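Local coordinates for HpcH/HpaI aldolase (Desulfitobacterium hafniense, PDB 3QZ6), which belongs to the HpcH/HpaI aldolase/citrate lyase family and folds as a TIM barrel, an eight-stranded parallel barrel ringed by helices, at residues Asn180-Ile185 with His190-Glu195; Ser123-Phe128 with Ala134-Glu139. All coordinates share one frame; numbering follows the deposited sequence.

In the fold
Along the chain, strand 91-94 and helix 100-110 are followed by a long excursion before the fifth barrel strand, 145-150, and contact 2 closes part of it: 123-128 meets 134-139 on helix 133-141 across five intervening residues. The chain then runs through strands 145-150 and 170-173 to helix 175-181. Contact 1 closes the short connection from the end of that helix to the start of helix 191-207, ahead of the seventh strand, 210-215. The two loops follow one another without nesting or crossing. Their centres are 43 Å apart, on opposite sides of the chain's centre, and each ties together neighbouring pieces of the barrel's outer layer.

Contact 1 (Asn180-Ile185 with His190-Glu195)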
ATOM      1  N   ASN A 180     -27.314   3.894   5.163  1.00 25.97           N
ATOM      2  CA  ASN A 180     -28.186   3.573   4.043  1.00 26.22           C
ATOM      3  C   ASN A 180     -29.520   3.045   4.535  1.00 30.11           C
ATOM      4  O   ASN A 180     -30.572   3.427   4.021  1.00 27.10           O
ATOM      5  CB  ASN A 180     -27.545   2.564   3.082  1.00 21.98           C
ATOM      6  CG  ASN A 180     -28.301   2.467   1.753  1.00 29.19           C
ATOM      7  OD1 ASN A 180     -28.988   3.409   1.340  1.00 27.61           O
ATOM      8  ND2 ASN A 180     -28.165   1.336   1.078  1.00 25.40           N
ATOM      9  N   ASP A 181     -29.476   2.169   5.536  1.00 29.91           N
ATOM     10  CA  ASP A 181     -30.703   1.584   6.063  1.00 30.92           C
ATOM     11  C   ASP A 181     -31.566   2.642   6.753  1.00 34.36           C
ATOM     12  O   ASP A 181     -32.779   2.484   6.849  1.00 29.49           O
ATOM     13  CB  ASP A 181     -30.409   0.433   7.029  1.00 30.40           C
ATOM     14  CG  ASP A 181     -31.553  -0.572   7.103  1.00 34.38           C
ATOM     15  OD1 ASP A 181     -32.111  -0.923   6.042  1.00 32.67           O
ATOM     16  OD2 ASP A 181     -31.903  -1.015   8.216  1.00 29.81           O
ATOM     17  N   LEU A 182     -30.938   3.712   7.235  1.00 29.20           N
ATOM     18  CA  LEU A 182     -31.670   4.817   7.857  1.00 31.05           C
ATOM     19  C   LEU A 182     -32.197   5.801   6.816  1.00 34.71           C
ATOM     20  O   LEU A 182     -32.808   6.813   7.160  1.00 34.47           O
ATOM     21  CB  LEU A 182     -30.775   5.554   8.856  1.00 28.16           C
ATOM     22  CG  LEU A 182     -30.517   4.806  10.165  1.00 29.55           C
ATOM     23  CD1 LEU A 182     -29.236   5.298  10.816  1.00 27.31           C
ATOM     24  CD2 LEU A 182     -31.728   4.936  11.118  1.00 27.96           C
ATOM     25  N   GLY A 183     -31.945   5.509   5.544  1.00 35.76           N
ATOM     26  CA  GLY A 183     -32.390   6.370   4.465  1.00 33.55           C
ATOM     27  C   GLY A 183     -31.516   7.596   4.265  1.00 35.72           C
ATOM     28  O   GLY A 183     -31.880   8.494   3.517  1.00 35.38           O
ATOM     29  N   ILE A 184     -30.359   7.631   4.924  1.00 28.21           N
ATOM     30  CA  ILE A 184     -29.431   8.751   4.791  1.00 25.59           C
ATOM     31  C   ILE A 184     -28.029   8.255   4.407  1.00 29.63           C
ATOM     32  O   ILE A 184     -27.038   8.575   5.060  1.00 29.45           O
ATOM     33  CB  ILE A 184     -29.346   9.551   6.096  1.00 28.75           C
ATOM     34  CG1 ILE A 184     -29.182   8.601   7.283  1.00 28.70           C
ATOM     35  CG2 ILE A 184     -30.615  10.382   6.296  1.00 31.94           C
ATOM     36  CD1 ILE A 184     -28.891   9.295   8.600  1.00 25.62           C
ATOM     37  N   ILE A 185     -27.954   7.468   3.341  1.00 30.37           N
ATOM     38  CA  ILE A 185     -26.704   6.826   2.970  1.00 30.60           C
ATOM     39  C   ILE A 185     -25.557   7.828   2.884  1.00 29.79           C
ATOM     40  O   ILE A 185     -25.680   8.879   2.254  1.00 27.83           O
ATOM     41  CB  ILE A 185     -26.842   6.041   1.644  1.00 27.64           C
ATOM     42  CG1 ILE A 185     -25.512   5.383   1.272  1.00 25.67           C
ATOM     43  CG2 ILE A 185     -27.315   6.955   0.520  1.00 27.44           C
ATOM     44  CD1 ILE A 185     -25.610   4.449   0.070  1.00 22.74           C
ATOM     45  N   HIS A 190     -24.376  11.581  11.127  1.00 34.10           N
ATOM     46  CA  HIS A 190     -25.731  12.000  11.486  1.00 30.88           C
ATOM     47  C   HIS A 190     -26.117  11.554  12.900  1.00 38.07           C
ATOM     48  O   HIS A 190     -25.763  10.460  13.336  1.00 39.53           O
ATOM     49  CB  HIS A 190     -26.722  11.423  10.478  1.00 30.88           C
ATOM     50  CG  HIS A 190     -28.092  12.018  10.562  1.00 42.34           C
ATOM     51  ND1 HIS A 190     -28.560  12.937   9.646  1.00 47.97           N
ATOM     52  CD2 HIS A 190     -29.098  11.820  11.444  1.00 41.84           C
ATOM     53  CE1 HIS A 190     -29.794  13.283   9.964  1.00 47.24           C
ATOM     54  NE2 HIS A 190     -30.145  12.620  11.051  1.00 49.86           N
ATOM     55  N   PRO A 191     -26.849  12.407  13.628  1.00 39.55           N
ATOM     56  CA  PRO A 191     -27.302  12.047  14.973  1.00 40.08           C
ATOM     57  C   PRO A 191     -28.048  10.712  15.021  1.00 38.03           C
ATOM     58  O   PRO A 191     -27.882   9.978  15.993  1.00 37.59           O
ATOM     59  CB  PRO A 191     -28.239  13.197  15.337  1.00 46.71           C
ATOM     60  CG  PRO A 191     -27.668  14.361  14.605  1.00 49.05           C
ATOM     61  CD  PRO A 191     -27.167  13.806  13.293  1.00 41.60           C
ATOM     62  N   LYS A 192     -28.848  10.401  14.003  1.00 33.63           N
ATOM     63  CA  LYS A 192     -29.582   9.129  13.979  1.00 34.35           C
ATOM     64  C   LYS A 192     -28.635   7.927  13.999  1.00 34.00           C
ATOM     65  O   LYS A 192     -28.940   6.887  14.581  1.00 35.18           O
ATOM     66  CB  LYS A 192     -30.510   9.043  12.764  1.00 40.30           C
ATOM     67  CG  LYS A 192     -31.770   9.898  12.860  1.00 55.14           C
ATOM     68  CD  LYS A 192     -32.542   9.879  11.540  1.00 68.48           C
ATOM     69  CE  LYS A 192     -33.818   9.050  11.628  1.00 76.18           C
ATOM     70  NZ  LYS A 192     -34.220   8.514  10.292  1.00 78.10           N
ATOM     71  N   VAL A 193     -27.485   8.070  13.353  1.00 31.89           N
ATOM     72  CA  VAL A 193     -26.496   7.005  13.342  1.00 27.31           C
ATOM     73  C   VAL A 193     -25.936   6.801  14.751  1.00 26.99           C
ATOM     74  O   VAL A 193     -25.867   5.679  15.242  1.00 29.34           O
ATOM     75  CB  VAL A 193     -25.363   7.303  12.335  1.00 32.20           C
ATOM     76  CG1 VAL A 193     -24.234   6.306  12.482  1.00 30.28           C
ATOM     77  CG2 VAL A 193     -25.907   7.289  10.912  1.00 26.32           C
ATOM     78  N   TYR A 194     -25.556   7.892  15.406  1.00 26.75           N
ATOM     79  CA  TYR A 194     -25.058   7.812  16.776  1.00 30.43           C
ATOM     80  C   TYR A 194     -26.093   7.274  17.781  1.00 30.07           C
ATOM     81  O   TYR A 194     -25.735   6.579  18.729  1.00 30.66           O
ATOM     82  CB  TYR A 194     -24.471   9.161  17.220  1.00 32.64           C
ATOM     83  CG  TYR A 194     -23.069   9.351  16.697  1.00 32.77           C
ATOM     84  CD1 TYR A 194     -22.842   9.957  15.471  1.00 42.39           C
ATOM     85  CD2 TYR A 194     -21.974   8.878  17.405  1.00 30.70           C
ATOM     86  CE1 TYR A 194     -21.563  10.108  14.977  1.00 43.09           C
ATOM     87  CE2 TYR A 194     -20.692   9.024  16.917  1.00 33.33           C
ATOM     88  CZ  TYR A 194     -20.493   9.642  15.705  1.00 38.72           C
ATOM     89  OH  TYR A 194     -19.219   9.792  15.208  1.00 40.04           O
ATOM     90  N   GLU A 195     -27.369   7.570  17.562  1.00 30.13           N
ATOM     91  CA  GLU A 195     -28.430   6.983  18.385  1.00 33.26           C
ATOM     92  C   GLU A 195     -28.377   5.463  18.312  1.00 33.78           C
ATOM     93  O   GLU A 195     -28.476   4.783  19.333  1.00 29.53           O
ATOM     94  CB  GLU A 195     -29.808   7.448  17.920  1.00 43.10           C
ATOM     95  CG  GLU A 195     -30.151   8.885  18.259  1.00 59.47           C
ATOM     96  CD  GLU A 195     -31.518   9.289  17.727  1.00 71.73           C
ATOM     97  OE1 GLU A 195     -32.415   8.416  17.663  1.00 73.27           O
ATOM     98  OE2 GLU A 195     -31.688  10.475  17.365  1.00 73.44           O
TER
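The terminal methyl of I184 lies over one face of the H190 imidazole, CD1 being 3.8 Å from the ring centroid and 25° off the ring normal, a CH-pi contact. It sits toward the rim of the ring near its root, and its closest ring atom is CG, 3.5 Å from CD1. The two side chains cross at about a right angle, and the opposite face of the imidazole carries CD of P191, so the ring is sandwiched between aliphatic groups. Next to this pair, L182 meets V193 through methyl groups, with L182 CD1 3.9 Å from V193 CG2; I184 CD1 approaches the same valine methyl more loosely, at 4.3 Å. In the outer layer of the TIM barrel, the contact joins the loop that leaves helix 175-181 to H190 and the first turn of helix 191-207: the earlier helix ends in a Schellman motif with G183 at positive phi, and H190 is the N-cap residue of the later one. The imidazole reaches I184 because its CG stands anti to the backbone N (chi1 -167°). K192 runs beside L182, bent at chi3 (107°), which brings NZ to 3.8 Å from the carbonyl O of L182, too far for a hydrogen bond. At the C-terminal end of helix 175-181, D181 OD2 accepts a hydrogen bond from the backbone N of V153. On the later helix Y194 packs edge-to-face with W224 and Y197.

Contact 2 (Ser123-Phe128 with Ala134-Glu139); sequences SIVTDF and AEWVQE
V125 and T126, neighbours in the turn at 123-128, both meet the six-membered ring of W136. T126 places its methyl above the ring, CG2 standing 4.1 Å from the centroid and 16° off the normal in a CH-pi contact. The methyl lies toward the rim, with CZ2 its closest ring atom, 3.9 Å from T126 CG2. V125 meets the outer end of the same ring, its CG1 lying 3.8 Å from W136 CH2, while the carbonyl O of V125 approaches obliquely, 3.7 Å from W136 CZ2. Both side chains cross the indole obliquely, and V125 and T126 are buried. With chi1 at -172°, W136 extends its indole away from the backbone of helix 133-141 to the turn. Within the TIM-barrel fold, the contact lies in the long connection between strands 91-94 and 145-150, where a loop folds back on the helix that follows it. In the next shell, the turn is shaped by its own backbone. S123 O, just before the short 3-10 segment 124-125, accepts from T126 N and from F128 N on opposite faces of its carbonyl plane, the latter bond measuring 2.9 Å between N and O. D127 N adds a 2.8 Å bond to I124 O. The hydroxyl of T126 bonds to the carbonyl O of K129, which is consistent with the T126 rotation that turns CG2 to the indole. V125 also packs on Y112, as does V137 from the helix, and W136 touches V131. Farther out, D127 OD2 forms a salt bridge with K63 NZ, linking the turn to helix 52-65.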
ATOM      1  N   SER A 123      -1.343 -30.225  11.307  1.00 19.17           N
ATOM      2  CA  SER A 123      -0.387 -29.447  10.533  1.00 20.71           C
ATOM      3  C   SER A 123      -0.530 -27.943  10.814  1.00 19.20           C
ATOM      4  O   SER A 123      -0.280 -27.509  11.938  1.00 18.37           O
ATOM      5  CB  SER A 123      -0.532 -29.789   9.056  1.00 21.54           C
ATOM      6  OG  SER A 123      -0.346 -31.199   8.882  1.00 23.72           O
ATOM      7  N   ILE A 124      -0.936 -27.150   9.825  1.00 17.45           N
ATOM      8  CA  ILE A 124      -1.007 -25.700  10.037  1.00 17.89           C
ATOM      9  C   ILE A 124      -1.972 -25.330  11.173  1.00 17.38           C
ATOM     10  O   ILE A 124      -1.833 -24.283  11.806  1.00 18.55           O
ATOM     11  CB  ILE A 124      -1.387 -24.925   8.742  1.00 16.03           C
ATOM     12  CG1 ILE A 124      -1.230 -23.411   8.955  1.00 15.67           C
ATOM     13  CG2 ILE A 124      -2.812 -25.255   8.299  1.00 14.07           C
ATOM     14  CD1 ILE A 124      -1.260 -22.616   7.640  1.00 14.11           C
ATOM     15  N   VAL A 125      -2.934 -26.206  11.441  1.00 16.05           N
ATOM     16  CA  VAL A 125      -3.941 -25.949  12.468  1.00 16.55           C
ATOM     17  C   VAL A 125      -3.288 -25.620  13.807  1.00 19.03           C
ATOM     18  O   VAL A 125      -3.717 -24.710  14.522  1.00 20.72           O
ATOM     19  CB  VAL A 125      -4.901 -27.159  12.618  1.00 17.88           C
ATOM     20  CG1 VAL A 125      -5.792 -26.993  13.845  1.00 19.48           C
ATOM     21  CG2 VAL A 125      -5.745 -27.321  11.346  1.00 17.39           C
ATOM     22  N   THR A 126      -2.226 -26.345  14.131  1.00 17.01           N
ATOM     23  CA  THR A 126      -1.533 -26.130  15.394  1.00 18.38           C
ATOM     24  C   THR A 126      -0.219 -25.407  15.136  1.00 21.59           C
ATOM     25  O   THR A 126       0.720 -25.505  15.925  1.00 21.54           O
ATOM     26  CB  THR A 126      -1.225 -27.464  16.083  1.00 21.05           C
ATOM     27  OG1 THR A 126      -0.320 -28.210  15.267  1.00 21.12           O
ATOM     28  CG2 THR A 126      -2.513 -28.277  16.275  1.00 20.91           C
ATOM     29  N   ASP A 127      -0.149 -24.694  14.014  1.00 19.41           N
ATOM     30  CA  ASP A 127       1.087 -24.002  13.629  1.00 19.29           C
ATOM     31  C   ASP A 127       2.267 -24.959  13.530  1.00 23.75           C
ATOM     32  O   ASP A 127       3.401 -24.585  13.820  1.00 19.94           O
ATOM     33  CB  ASP A 127       1.398 -22.865  14.602  1.00 19.41           C
ATOM     34  CG  ASP A 127       0.391 -21.734  14.501  1.00 26.94           C
ATOM     35  OD1 ASP A 127       0.048 -21.337  13.362  1.00 28.56           O
ATOM     36  OD2 ASP A 127      -0.073 -21.250  15.553  1.00 25.78           O
ATOM     37  N   PHE A 128       1.977 -26.190  13.111  1.00 21.33           N
ATOM     38  CA  PHE A 128       2.989 -27.205  12.848  1.00 17.77           C
ATOM     39  C   PHE A 128       3.702 -27.667  14.108  1.00 25.09           C
ATOM     40  O   PHE A 128       4.780 -28.249  14.027  1.00 26.16           O
ATOM     41  CB  PHE A 128       4.010 -26.703  11.810  1.00 14.15           C
ATOM     42  CG  PHE A 128       3.378 -26.213  10.522  1.00 20.06           C
ATOM     43  CD1 PHE A 128       2.881 -27.115   9.588  1.00 16.61           C
ATOM     44  CD2 PHE A 128       3.279 -24.855  10.259  1.00 19.16           C
ATOM     45  CE1 PHE A 128       2.294 -26.671   8.404  1.00 18.06           C
ATOM     46  CE2 PHE A 128       2.701 -24.397   9.074  1.00 19.69           C
ATOM     47  CZ  PHE A 128       2.207 -25.312   8.149  1.00 17.33           C
ATOM     48  N   ALA A 134      -6.461 -32.916  24.034  1.00 23.18           N
ATOM     49  CA  ALA A 134      -7.579 -32.739  24.946  1.00 25.73           C
ATOM     50  C   ALA A 134      -7.568 -31.338  25.555  1.00 29.41           C
ATOM     51  O   ALA A 134      -8.611 -30.699  25.673  1.00 35.42           O
ATOM     52  CB  ALA A 134      -7.566 -33.827  26.049  1.00 31.46           C
ATOM     53  N   GLU A 135      -6.385 -30.865  25.934  1.00 28.21           N
ATOM     54  CA  GLU A 135      -6.240 -29.532  26.512  1.00 32.96           C
ATOM     55  C   GLU A 135      -6.295 -28.468  25.425  1.00 29.07           C
ATOM     56  O   GLU A 135      -6.902 -27.409  25.595  1.00 28.33           O
ATOM     57  CB  GLU A 135      -4.898 -29.416  27.235  1.00 42.14           C
ATOM     58  CG  GLU A 135      -4.988 -29.372  28.742  1.00 63.91           C
ATOM     59  CD  GLU A 135      -5.412 -30.695  29.338  1.00 83.62           C
ATOM     60  OE1 GLU A 135      -6.234 -30.689  30.282  1.00 91.21           O
ATOM     61  OE2 GLU A 135      -4.917 -31.740  28.865  1.00 90.59           O
ATOM     62  N   TRP A 136      -5.648 -28.752  24.304  1.00 26.84           N
ATOM     63  CA  TRP A 136      -5.471 -27.745  23.263  1.00 25.62           C
ATOM     64  C   TRP A 136      -6.791 -27.267  22.662  1.00 21.75           C
ATOM     65  O   TRP A 136      -6.978 -26.077  22.470  1.00 24.59           O
ATOM     66  CB  TRP A 136      -4.537 -28.268  22.175  1.00 23.70           C
ATOM     67  CG  TRP A 136      -4.145 -27.231  21.160  1.00 25.49           C
ATOM     68  CD1 TRP A 136      -3.070 -26.380  21.220  1.00 27.86           C
ATOM     69  CD2 TRP A 136      -4.824 -26.935  19.934  1.00 25.30           C
ATOM     70  NE1 TRP A 136      -3.038 -25.583  20.096  1.00 27.80           N
ATOM     71  CE2 TRP A 136      -4.103 -25.903  19.294  1.00 24.35           C
ATOM     72  CE3 TRP A 136      -5.964 -27.452  19.311  1.00 25.17           C
ATOM     73  CZ2 TRP A 136      -4.493 -25.371  18.070  1.00 24.15           C
ATOM     74  CZ3 TRP A 136      -6.350 -26.921  18.091  1.00 26.22           C
ATOM     75  CH2 TRP A 136      -5.615 -25.891  17.484  1.00 24.29           C
ATOM     76  N   VAL A 137      -7.718 -28.177  22.380  1.00 22.71           N
ATOM     77  CA  VAL A 137      -8.997 -27.747  21.810  1.00 22.85           C
ATOM     78  C   VAL A 137      -9.774 -26.846  22.777  1.00 30.47           C
ATOM     79  O   VAL A 137     -10.449 -25.913  22.348  1.00 31.45           O
ATOM     80  CB  VAL A 137      -9.882 -28.927  21.338  1.00 24.23           C
ATOM     81  CG1 VAL A 137      -9.254 -29.608  20.121  1.00 24.73           C
ATOM     82  CG2 VAL A 137     -10.125 -29.925  22.479  1.00 25.22           C
ATOM     83  N   GLN A 138      -9.662 -27.112  24.076  1.00 29.61           N
ATOM     84  CA  GLN A 138     -10.358 -26.297  25.072  1.00 27.54           C
ATOM     85  C   GLN A 138      -9.764 -24.912  25.136  1.00 24.15           C
ATOM     86  O   GLN A 138     -10.490 -23.917  25.176  1.00 31.85           O
ATOM     87  CB  GLN A 138     -10.271 -26.919  26.468  1.00 27.84           C
ATOM     88  CG  GLN A 138     -11.164 -28.104  26.692  1.00 36.02           C
ATOM     89  CD  GLN A 138     -11.165 -28.537  28.154  1.00 56.42           C
ATOM     90  OE1 GLN A 138     -10.439 -29.454  28.545  1.00 64.73           O
ATOM     91  NE2 GLN A 138     -11.975 -27.864  28.971  1.00 55.53           N
ATOM     92  N   GLU A 139      -8.437 -24.846  25.176  1.00 23.02           N
ATOM     93  CA  GLU A 139      -7.757 -23.556  25.202  1.00 29.78           C
ATOM     94  C   GLU A 139      -7.998 -22.758  23.923  1.00 27.19           C
ATOM     95  O   GLU A 139      -8.222 -21.555  23.976  1.00 26.96           O
ATOM     96  CB  GLU A 139      -6.260 -23.730  25.443  1.00 38.43           C
ATOM     97  CG  GLU A 139      -5.944 -24.386  26.775  1.00 58.74           C
ATOM     98  CD  GLU A 139      -4.465 -24.359  27.100  1.00 75.14           C
ATOM     99  OE1 GLU A 139      -3.739 -23.552  26.478  1.00 80.26           O
ATOM    100  OE2 GLU A 139      -4.033 -25.141  27.976  1.00 79.78           O
TER